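Long-range contacts in argininosuccinate lyase (Chelativorans sp., PDB 6RXA), which is a carbon-nitrogen lyase of the aspartase/fumarase superfamily, known as EDDS lyase, and probably splits argininosuccinate into fumarate and arginine: residues 36-47 / 84-92; 290-298 / 334-345. The protein carries 2 engineered substitutions. All coordinates share one frame; numbering follows the deposited sequence. Where two conformers were deposited one is given.

Interaction 1 of 2, residues 36-47 / 84-92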
loop_
_atom_site.group_PDB
_atom_site.type_symbol
_atom_site.label_atom_id
_atom_site.label_comp_id
_atom_site.label_asym_id
_atom_site.label_seq_id
_atom_site.Cartn_x
_atom_site.Cartn_y
_atom_site.Cartn_z
ATOM N N THR A 36 13.832 16.839 10.380
ATOM C CA THR A 36 14.080 17.990 11.248
ATOM C C THR A 36 15.303 18.781 10.800
ATOM O O THR A 36 15.254 20.017 10.715
ATOM C CB THR A 36 14.241 17.514 12.695
ATOM O OG1 THR A 36 13.005 16.924 13.128
ATOM C CG2 THR A 36 14.626 18.670 13.599
ATOM N N SER A 37 16.395 18.095 10.472
ATOM C CA SER A 37 17.601 18.810 10.070
ATOM C C SER A 37 17.454 19.435 8.691
ATOM O O SER A 37 17.999 20.523 8.441
ATOM C CB SER A 37 18.794 17.865 10.115
ATOM O OG SER A 37 19.145 17.584 11.463
ATOM N N ALA A 38 16.717 18.781 7.797
ATOM C CA ALA A 38 16.522 19.324 6.462
ATOM C C ALA A 38 15.642 20.568 6.478
ATOM O O ALA A 38 15.877 21.503 5.699
ATOM C CB ALA A 38 15.916 18.255 5.548
ATOM N N VAL A 39 14.631 20.608 7.346
ATOM C CA VAL A 39 13.687 21.725 7.367
ATOM C C VAL A 39 14.201 22.890 8.192
ATOM O O VAL A 39 13.816 24.044 7.923
ATOM C CB VAL A 39 12.329 21.231 7.896
ATOM C CG1 VAL A 39 11.352 22.359 8.083
ATOM C CG2 VAL A 39 11.747 20.229 6.926
ATOM N N PHE A 40 15.093 22.637 9.138
ATOM C CA PHE A 40 15.544 23.681 10.050
ATOM C C PHE A 40 16.013 24.959 9.364
ATOM O O PHE A 40 15.619 26.051 9.810
ATOM C CB PHE A 40 16.661 23.141 10.948
ATOM C CG PHE A 40 17.363 24.225 11.709
ATOM C CD1 PHE A 40 16.700 24.888 12.719
ATOM C CD2 PHE A 40 18.649 24.608 11.391
ATOM C CE1 PHE A 40 17.314 25.906 13.419
ATOM C CE2 PHE A 40 19.270 25.626 12.087
ATOM C CZ PHE A 40 18.599 26.275 13.100
ATOM N N PRO A 41 16.845 24.919 8.322
ATOM C CA PRO A 41 17.256 26.181 7.685
ATOM C C PRO A 41 16.101 26.964 7.107
ATOM O O PRO A 41 16.160 28.199 7.071
ATOM C CB PRO A 41 18.269 25.748 6.615
ATOM C CG PRO A 41 18.138 24.278 6.494
ATOM C CD PRO A 41 17.572 23.755 7.785
ATOM N N TYR A 42 15.051 26.285 6.639
ATOM C CA TYR A 42 13.867 26.990 6.157
ATOM C C TYR A 42 13.099 27.627 7.306
ATOM O O TYR A 42 12.625 28.765 7.185
ATOM C CB TYR A 42 12.977 26.024 5.369
ATOM C CG TYR A 42 13.695 25.438 4.177
ATOM C CD1 TYR A 42 13.842 26.164 3.002
ATOM C CD2 TYR A 42 14.263 24.175 4.236
ATOM C CE1 TYR A 42 14.524 25.638 1.910
ATOM C CE2 TYR A 42 14.945 23.645 3.139
ATOM C CZ TYR A 42 15.076 24.381 1.992
ATOM O OH TYR A 42 15.746 23.834 0.913
ATOM N N ASP A 43 12.959 26.907 8.423
ATOM C CA ASP A 43 12.370 27.509 9.614
ATOM C C ASP A 43 13.088 28.801 9.982
ATOM O O ASP A 43 12.445 29.790 10.352
ATOM C CB ASP A 43 12.422 26.538 10.798
ATOM C CG ASP A 43 11.330 25.475 10.751
ATOM O OD1 ASP A 43 10.579 25.393 9.762
ATOM O OD2 ASP A 43 11.222 24.710 11.731
ATOM N N SER A 44 14.426 28.816 9.881
ATOM C CA SER A 44 15.195 30.010 10.227
ATOM C C SER A 44 14.892 31.163 9.274
ATOM O O SER A 44 14.843 32.327 9.694
ATOM C CB SER A 44 16.691 29.691 10.238
ATOM O OG SER A 44 17.046 28.977 11.406
ATOM N N GLN A 45 14.702 30.862 7.990
ATOM C CA GLN A 45 14.276 31.883 7.043
ATOM C C GLN A 45 12.885 32.395 7.387
ATOM O O GLN A 45 12.619 33.602 7.297
ATOM C CB GLN A 45 14.310 31.321 5.625
ATOM C CG GLN A 45 15.716 31.097 5.110
ATOM C CD GLN A 45 16.522 32.382 5.025
ATOM O OE1 GLN A 45 16.246 33.245 4.190
ATOM N NE2 GLN A 45 17.524 32.514 5.890
ATOM N N ILE A 46 11.988 31.496 7.796
ATOM C CA ILE A 46 10.641 31.909 8.185
ATOM C C ILE A 46 10.684 32.864 9.371
ATOM O O ILE A 46 9.951 33.859 9.405
ATOM C CB ILE A 46 9.762 30.672 8.448
ATOM C CG1 ILE A 46 9.514 29.937 7.125
ATOM C CG2 ILE A 46 8.480 31.067 9.164
ATOM C CD1 ILE A 46 8.947 28.533 7.320
ATOM N N HIS A 47 11.534 32.586 10.362
ATOM C CA HIS A 47 11.628 33.504 11.495
ATOM C C HIS A 47 11.984 34.906 11.019
ATOM O O HIS A 47 11.422 35.901 11.490
ATOM C CB HIS A 47 12.686 33.044 12.496
ATOM C CG HIS A 47 12.450 31.683 13.055
ATOM N ND1 HIS A 47 11.190 31.165 13.253
ATOM C CD2 HIS A 47 13.320 30.720 13.443
ATOM C CE1 HIS A 47 11.293 29.943 13.742
ATOM N NE2 HIS A 47 12.574 29.647 13.862
ATOM N N SER A 84 19.903 19.688 19.101
ATOM C CA SER A 84 18.785 19.894 20.014
ATOM C C SER A 84 18.103 21.239 19.794
ATOM O O SER A 84 16.970 21.429 20.252
ATOM C CB SER A 84 19.235 19.780 21.476
ATOM O OG SER A 84 19.964 20.922 21.896
ATOM N N LEU A 85 18.749 22.163 19.086
ATOM C CA LEU A 85 18.193 23.489 18.861
ATOM C C LEU A 85 17.440 23.601 17.546
ATOM O O LEU A 85 17.090 24.711 17.144
ATOM C CB LEU A 85 19.308 24.530 18.871
ATOM C CG LEU A 85 20.048 24.599 20.202
ATOM C CD1 LEU A 85 21.150 25.616 20.116
ATOM C CD2 LEU A 85 19.069 24.932 21.325
ATOM N N ARG A 86 17.192 22.488 16.863
ATOM C CA ARG A 86 16.604 22.519 15.524
ATOM C C ARG A 86 15.086 22.371 15.509
ATOM O O ARG A 86 14.501 22.386 14.423
ATOM C CB ARG A 86 17.262 21.474 14.619
ATOM C CG ARG A 86 18.724 21.778 14.389
ATOM C CD ARG A 86 19.437 20.684 13.611
ATOM N NE ARG A 86 20.871 20.923 13.645
ATOM C CZ ARG A 86 21.794 20.068 13.226
ATOM N NH1 ARG A 86 21.436 18.897 12.717
ATOM N NH2 ARG A 86 23.076 20.399 13.320
ATOM N N THR A 87 14.439 22.231 16.667
ATOM C CA THR A 87 12.989 22.321 16.791
ATOM C C THR A 87 12.633 23.626 17.498
ATOM O O THR A 87 13.487 24.263 18.122
ATOM C CB THR A 87 12.398 21.115 17.525
ATOM O OG1 THR A 87 12.976 20.990 18.823
ATOM C CG2 THR A 87 12.659 19.826 16.724
ATOM N N TYR A 88 11.357 24.019 17.401
ATOM C CA TYR A 88 11.001 25.419 17.618
ATOM C C TYR A 88 11.196 25.866 19.072
ATOM O O TYR A 88 11.888 26.851 19.338
ATOM C CB TYR A 88 9.570 25.740 17.145
ATOM C CG TYR A 88 9.333 27.186 17.446
ATOM C CD1 TYR A 88 9.969 28.165 16.687
ATOM C CD2 TYR A 88 8.586 27.581 18.543
ATOM C CE1 TYR A 88 9.843 29.494 16.997
ATOM C CE2 TYR A 88 8.454 28.926 18.861
ATOM C CZ TYR A 88 9.082 29.869 18.074
ATOM O OH TYR A 88 8.979 31.213 18.366
ATOM N N LEU A 89 10.518 25.228 20.025
ATOM C CA LEU A 89 10.596 25.738 21.392
ATOM C C LEU A 89 12.022 25.720 21.923
ATOM O O LEU A 89 12.429 26.703 22.562
ATOM C CB LEU A 89 9.601 25.032 22.319
ATOM C CG LEU A 89 8.140 25.444 22.112
ATOM C CD1 LEU A 89 7.213 24.606 22.985
ATOM C CD2 LEU A 89 7.941 26.932 22.409
ATOM N N PRO A 90 12.827 24.676 21.686
ATOM C CA PRO A 90 14.248 24.759 22.067
ATOM C C PRO A 90 14.983 25.924 21.424
ATOM O O PRO A 90 15.815 26.577 22.073
ATOM C CB PRO A 90 14.805 23.396 21.632
ATOM C CG PRO A 90 13.614 22.467 21.768
ATOM C CD PRO A 90 12.426 23.305 21.315
ATOM N N TYR A 91 14.699 26.194 20.149
ATOM C CA TYR A 91 15.346 27.297 19.452
ATOM C C TYR A 91 14.944 28.636 20.055
ATOM O O TYR A 91 15.795 29.501 20.294
ATOM C CB TYR A 91 14.966 27.216 17.972
ATOM C CG TYR A 91 15.598 28.269 17.111
ATOM C CD1 TYR A 91 15.049 29.539 17.024
ATOM C CD2 TYR A 91 16.738 27.991 16.379
ATOM C CE1 TYR A 91 15.627 30.516 16.233
ATOM C CE2 TYR A 91 17.325 28.963 15.580
ATOM C CZ TYR A 91 16.758 30.223 15.512
ATOM O OH TYR A 91 17.328 31.197 14.729
ATOM N N GLU A 92 13.648 28.821 20.311
ATOM C CA GLU A 92 13.192 30.068 20.906
ATOM C C GLU A 92 13.821 30.274 22.276
ATOM O O GLU A 92 14.172 31.399 22.641
ATOM C CB GLU A 92 11.665 30.071 21.007
ATOM C CG GLU A 92 11.105 31.466 21.296
ATOM C CD GLU A 92 9.677 31.455 21.819
ATOM O OE1 GLU A 92 9.503 31.543 23.052
ATOM O OE2 GLU A 92 8.729 31.370 21.007
HETATM O O HOH W 1 13.298 21.729 11.900
HETATM O O HOH W 2 12.675 24.657 13.955
#
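Phe40 and Arg86 meet through the aliphatic stem of the arginine, whose CG lies over one face of the ring, 4.1 Å from its centroid and offset toward the rim, in a CH-pi contact. With CG anti to the backbone N (chi1 168°), Phe40 carries its ring across to the turn before helix 88-99.

Aromatic packing extends the contact. Tyr91 stands between two rings of helix 35-56: its CD2 meets the edge of Phe40 at CE1 (3.7 Å), while its CE1 lies 3.6 Å from His47 CD2. The planes of Phe40 and Tyr91 are inclined at 59°. His47 CE1 also comes within 3.6 Å of Tyr88 CE1, at the edge of that ring, and the four rings form an aromatic cluster.

Polar links gather on Arg86. Its NH1 donates to Ser37 OG at 2.9 Å, in the guanidinium plane but bent to 141°, and its NH2 is hydrogen-bonded to Ala79 O of helix 62-79. The Arg86 carbonyl takes two waters, one shared with Thr36 O (2.9 Å from the water), the other with Asp43 OD2 (2.7 Å).

Polar groups in and beside the cluster have partners beyond the two segments: Tyr91 OH and Ser44 OG both hydrogen-bond to Asp76 OD1, and His47 ND1 to Arg110 NH1. Rings and the arginine stem thus supply the apolar packing, while the heteroatoms of His47 and Tyr91 are tied to a neighbouring loop and helix, and two hydroxyls on one carboxylate oxygen would probably favour the charged form of Asp76.

Interaction 2 of 2, residues 290-298 / 334-345. Engineered in segment 290-298: Met290 (natural residue Asp).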
loop_
_atom_site.group_PDB
_atom_site.type_symbol
_atom_site.label_atom_id
_atom_site.label_comp_id
_atom_site.label_asym_id
_atom_site.label_seq_id
_atom_site.Cartn_x
_atom_site.Cartn_y
_atom_site.Cartn_z
ATOM N N MET A 290 23.914 -4.071 -11.253
ATOM C CA MET A 290 23.644 -3.543 -9.924
ATOM C C MET A 290 23.032 -2.150 -9.980
ATOM O O MET A 290 22.196 -1.812 -9.130
ATOM C CB MET A 290 24.954 -3.545 -9.140
ATOM C CG MET A 290 24.804 -3.187 -7.696
ATOM S SD MET A 290 23.737 -4.310 -6.776
ATOM C CE MET A 290 24.667 -4.437 -5.240
ATOM N N SER A 291 23.418 -1.337 -10.965
ATOM C CA SER A 291 22.820 -0.020 -11.125
ATOM C C SER A 291 21.331 -0.144 -11.392
ATOM O O SER A 291 20.520 0.608 -10.835
ATOM C CB SER A 291 23.503 0.726 -12.270
ATOM O OG SER A 291 23.499 -0.035 -13.472
ATOM N N LEU A 292 20.954 -1.094 -12.251
ATOM C CA LEU A 292 19.546 -1.284 -12.585
ATOM C C LEU A 292 18.759 -1.801 -11.390
ATOM O O LEU A 292 17.656 -1.313 -11.108
ATOM C CB LEU A 292 19.442 -2.259 -13.760
ATOM C CG LEU A 292 20.228 -1.931 -15.033
ATOM C CD1 LEU A 292 20.018 -3.000 -16.111
ATOM C CD2 LEU A 292 19.894 -0.538 -15.541
ATOM N N GLU A 293 19.305 -2.785 -10.673
ATOM C CA GLU A 293 18.546 -3.384 -9.580
ATOM C C GLU A 293 18.382 -2.419 -8.417
ATOM O O GLU A 293 17.306 -2.359 -7.810
ATOM C CB GLU A 293 19.166 -4.709 -9.150
ATOM C CG GLU A 293 18.948 -5.789 -10.221
ATOM C CD GLU A 293 19.042 -7.196 -9.701
ATOM O OE1 GLU A 293 18.519 -8.105 -10.398
ATOM O OE2 GLU A 293 19.676 -7.406 -8.637
ATOM N N ARG A 294 19.426 -1.657 -8.082
ATOM C CA ARG A 294 19.266 -0.679 -7.009
ATOM C C ARG A 294 18.366 0.479 -7.430
ATOM O O ARG A 294 17.726 1.102 -6.577
ATOM C CB ARG A 294 20.627 -0.178 -6.531
ATOM C CG ARG A 294 21.362 -1.215 -5.699
ATOM C CD ARG A 294 22.754 -0.750 -5.364
ATOM N NE ARG A 294 23.407 -1.617 -4.386
ATOM C CZ ARG A 294 23.296 -1.480 -3.067
ATOM N NH1 ARG A 294 22.542 -0.521 -2.546
ATOM N NH2 ARG A 294 23.941 -2.315 -2.266
ATOM N N SER A 295 18.300 0.791 -8.727
ATOM C CA SER A 295 17.340 1.793 -9.181
ATOM C C SER A 295 15.909 1.289 -9.013
ATOM O O SER A 295 15.033 2.023 -8.534
ATOM C CB SER A 295 17.639 2.187 -10.634
ATOM O OG SER A 295 18.876 2.901 -10.725
ATOM N N ARG A 296 15.651 0.036 -9.400
ATOM C CA ARG A 296 14.341 -0.549 -9.167
ATOM C C ARG A 296 13.999 -0.580 -7.682
ATOM O O ARG A 296 12.861 -0.290 -7.292
ATOM C CB ARG A 296 14.266 -1.958 -9.758
ATOM C CG ARG A 296 14.399 -2.002 -11.274
ATOM C CD ARG A 296 14.059 -3.374 -11.833
ATOM N NE ARG A 296 12.606 -3.559 -11.864
ATOM C CZ ARG A 296 11.979 -4.727 -11.896
ATOM N NH1 ARG A 296 12.653 -5.870 -11.874
ATOM N NH2 ARG A 296 10.657 -4.747 -11.938
ATOM N N LYS A 297 14.978 -0.919 -6.831
ATOM C CA LYS A 297 14.753 -0.941 -5.388
ATOM C C LYS A 297 14.196 0.396 -4.899
ATOM O O LYS A 297 13.253 0.430 -4.096
ATOM C CB LYS A 297 16.053 -1.300 -4.671
ATOM C CG LYS A 297 15.955 -1.447 -3.152
ATOM C CD LYS A 297 17.358 -1.657 -2.584
ATOM C CE LYS A 297 17.390 -1.855 -1.108
ATOM N NZ LYS A 297 18.853 -1.986 -0.725
ATOM N N ALA A 298 14.769 1.511 -5.372
ATOM C CA ALA A 298 14.261 2.831 -5.008
ATOM C C ALA A 298 12.825 3.029 -5.473
ATOM O O ALA A 298 12.003 3.595 -4.744
ATOM C CB ALA A 298 15.163 3.906 -5.612
ATOM N N ALA A 334 16.782 9.044 -2.523
ATOM C CA ALA A 334 16.826 7.799 -3.287
ATOM C C ALA A 334 16.353 8.008 -4.718
ATOM O O ALA A 334 16.939 7.462 -5.662
ATOM C CB ALA A 334 15.951 6.740 -2.617
ATOM N N LEU A 335 15.263 8.764 -4.892
ATOM C CA LEU A 335 14.759 9.062 -6.224
ATOM C C LEU A 335 15.816 9.755 -7.061
ATOM O O LEU A 335 16.009 9.415 -8.232
ATOM C CB LEU A 335 13.502 9.929 -6.117
ATOM C CG LEU A 335 12.877 10.373 -7.437
ATOM C CD1 LEU A 335 11.374 10.631 -7.244
ATOM C CD2 LEU A 335 13.532 11.626 -8.016
ATOM N N ILE A 336 16.526 10.723 -6.471
ATOM C CA ILE A 336 17.524 11.469 -7.227
ATOM C C ILE A 336 18.673 10.554 -7.625
ATOM O O ILE A 336 19.159 10.600 -8.760
ATOM C CB ILE A 336 18.002 12.698 -6.424
ATOM C CG1 ILE A 336 16.852 13.688 -6.179
ATOM C CG2 ILE A 336 19.162 13.358 -7.156
ATOM C CD1 ILE A 336 16.318 14.382 -7.410
ATOM N N ALA A 337 19.119 9.699 -6.706
ATOM C CA ALA A 337 20.196 8.764 -7.009
ATOM C C ALA A 337 19.807 7.830 -8.148
ATOM O O ALA A 337 20.598 7.602 -9.068
ATOM C CB ALA A 337 20.559 7.978 -5.752
ATOM N N ALA A 338 18.590 7.281 -8.099
ATOM C CA ALA A 338 18.145 6.387 -9.158
ATOM C C ALA A 338 18.006 7.126 -10.475
ATOM O O ALA A 338 18.346 6.580 -11.536
ATOM C CB ALA A 338 16.814 5.755 -8.769
ATOM N N THR A 339 17.490 8.358 -10.442
ATOM C CA THR A 339 17.338 9.121 -11.680
ATOM C C THR A 339 18.687 9.431 -12.305
ATOM O O THR A 339 18.859 9.309 -13.521
ATOM C CB THR A 339 16.555 10.409 -11.411
ATOM O OG1 THR A 339 15.267 10.084 -10.870
ATOM C CG2 THR A 339 16.356 11.191 -12.688
ATOM N N HIS A 340 19.656 9.856 -11.489
ATOM C CA HIS A 340 21.003 10.094 -11.984
ATOM C C HIS A 340 21.630 8.817 -12.521
ATOM O O HIS A 340 22.235 8.813 -13.598
ATOM C CB HIS A 340 21.857 10.668 -10.859
ATOM C CG HIS A 340 21.548 12.090 -10.530
ATOM N ND1 HIS A 340 21.983 12.693 -9.367
ATOM C CD2 HIS A 340 20.873 13.043 -11.216
ATOM C CE1 HIS A 340 21.588 13.954 -9.353
ATOM N NE2 HIS A 340 20.913 14.192 -10.464
ATOM N N ALA A 341 21.471 7.705 -11.799
ATOM C CA ALA A 341 22.039 6.442 -12.264
ATOM C C ALA A 341 21.469 6.058 -13.625
ATOM O O ALA A 341 22.207 5.661 -14.533
ATOM C CB ALA A 341 21.775 5.340 -11.235
ATOM N N MET A 342 20.146 6.161 -13.786
ATOM C CA MET A 342 19.530 5.761 -15.052
ATOM C C MET A 342 19.863 6.743 -16.174
ATOM O O MET A 342 19.952 6.338 -17.341
ATOM C CB MET A 342 18.028 5.568 -14.865
ATOM C CG MET A 342 17.677 4.340 -14.033
ATOM S SD MET A 342 18.337 2.796 -14.733
ATOM C CE MET A 342 17.525 2.807 -16.336
ATOM N N THR A 343 20.092 8.016 -15.837
ATOM C CA THR A 343 20.591 8.980 -16.818
ATOM C C THR A 343 21.923 8.508 -17.383
ATOM O O THR A 343 22.118 8.476 -18.605
ATOM C CB THR A 343 20.743 10.357 -16.153
ATOM O OG1 THR A 343 19.464 10.815 -15.683
ATOM C CG2 THR A 343 21.327 11.408 -17.116
ATOM N N GLY A 344 22.840 8.092 -16.501
ATOM C CA GLY A 344 24.133 7.606 -16.956
ATOM C C GLY A 344 24.055 6.262 -17.661
ATOM O O GLY A 344 24.766 6.026 -18.639
ATOM N N VAL A 345 23.192 5.363 -17.174
ATOM C CA VAL A 345 22.976 4.086 -17.856
ATOM C C VAL A 345 22.572 4.319 -19.306
ATOM O O VAL A 345 23.089 3.676 -20.232
ATOM C CB VAL A 345 21.921 3.248 -17.112
ATOM C CG1 VAL A 345 21.413 2.127 -18.022
ATOM C CG2 VAL A 345 22.496 2.673 -15.844
#
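Ser295, which faces Ala338 and Ala341, leans on a flat group of its own helix, the peptide carbonyl of Ser291. Ser295 OG and N reach Ser291 O from opposite faces of the carbonyl plane, the hydroxyl at 2.8 Å and tilted 27° from that plane. The other planar groups lie off the interface: the His340 ring has Ile336 O above one face, and the Arg294 guanidinium makes a cation-pi contact with Tyr26.

With its proton spent on its own backbone, Ser295 OG meets the other helix only by van der Waals contact, 3.8 Å from both Ala341 CB and Met342 CG. The hydroxyl lies anti to the carbonyl carbon (chi1 -68°), which turns it back along the helix to Ser291 O. An alanine here is likely to cost Ser291 O its second donor and open a small gap against Ala341 and Met342.

Small residues set the spacing. Ala298 CB touches Ala338 CB at 4.0 Å and Ala334 CB at 4.2 Å, and the axes approach to 8.9 Å, roughly antiparallel at 147°. Toward the start of helix 290-301 the contact fills with longer chains. Met342, bent at chi2 and chi3, brings SD to 3.8 Å from Leu292 CD2, which also meets Val345 CG1. Val345 CG2 packs against Ser291 OG, whose hydrogen bond runs to Phe276 O.

Helix 20-31 flanks the pair, with Leu25 on Ala341 and Phe28 on Ala334. Met342 also reaches Leu252 of helix 236-262 and Tyr138 of helix 112-147, whereas Leu272, just after strand 270-271, packs on both Leu292 and Val345.

Overall arrangement
Interactions 1 and 2 follow one another along the chain, their centres 32 Å apart and their nearest atoms about 12 Å. Helix 112-147 passes both, with Leu115 on Tyr88 in interaction 1 and, farther along, Ile336 of interaction 2 on Arg130 and Thr131. The contacts border two different fumarate positions seen in this protein: Tyr88 is about 4 Å, side chain to side chain, from Arg112 of one, and segment 290-298 contains Arg294 of the other; neither is occupied in this chain. Both contacts also touch the second subunit. Leu89 of interaction 1 meets Ser281 of the second subunit, itself a binding position, consistent with the shared, multi-subunit active sites of the aspartase/fumarase superfamily.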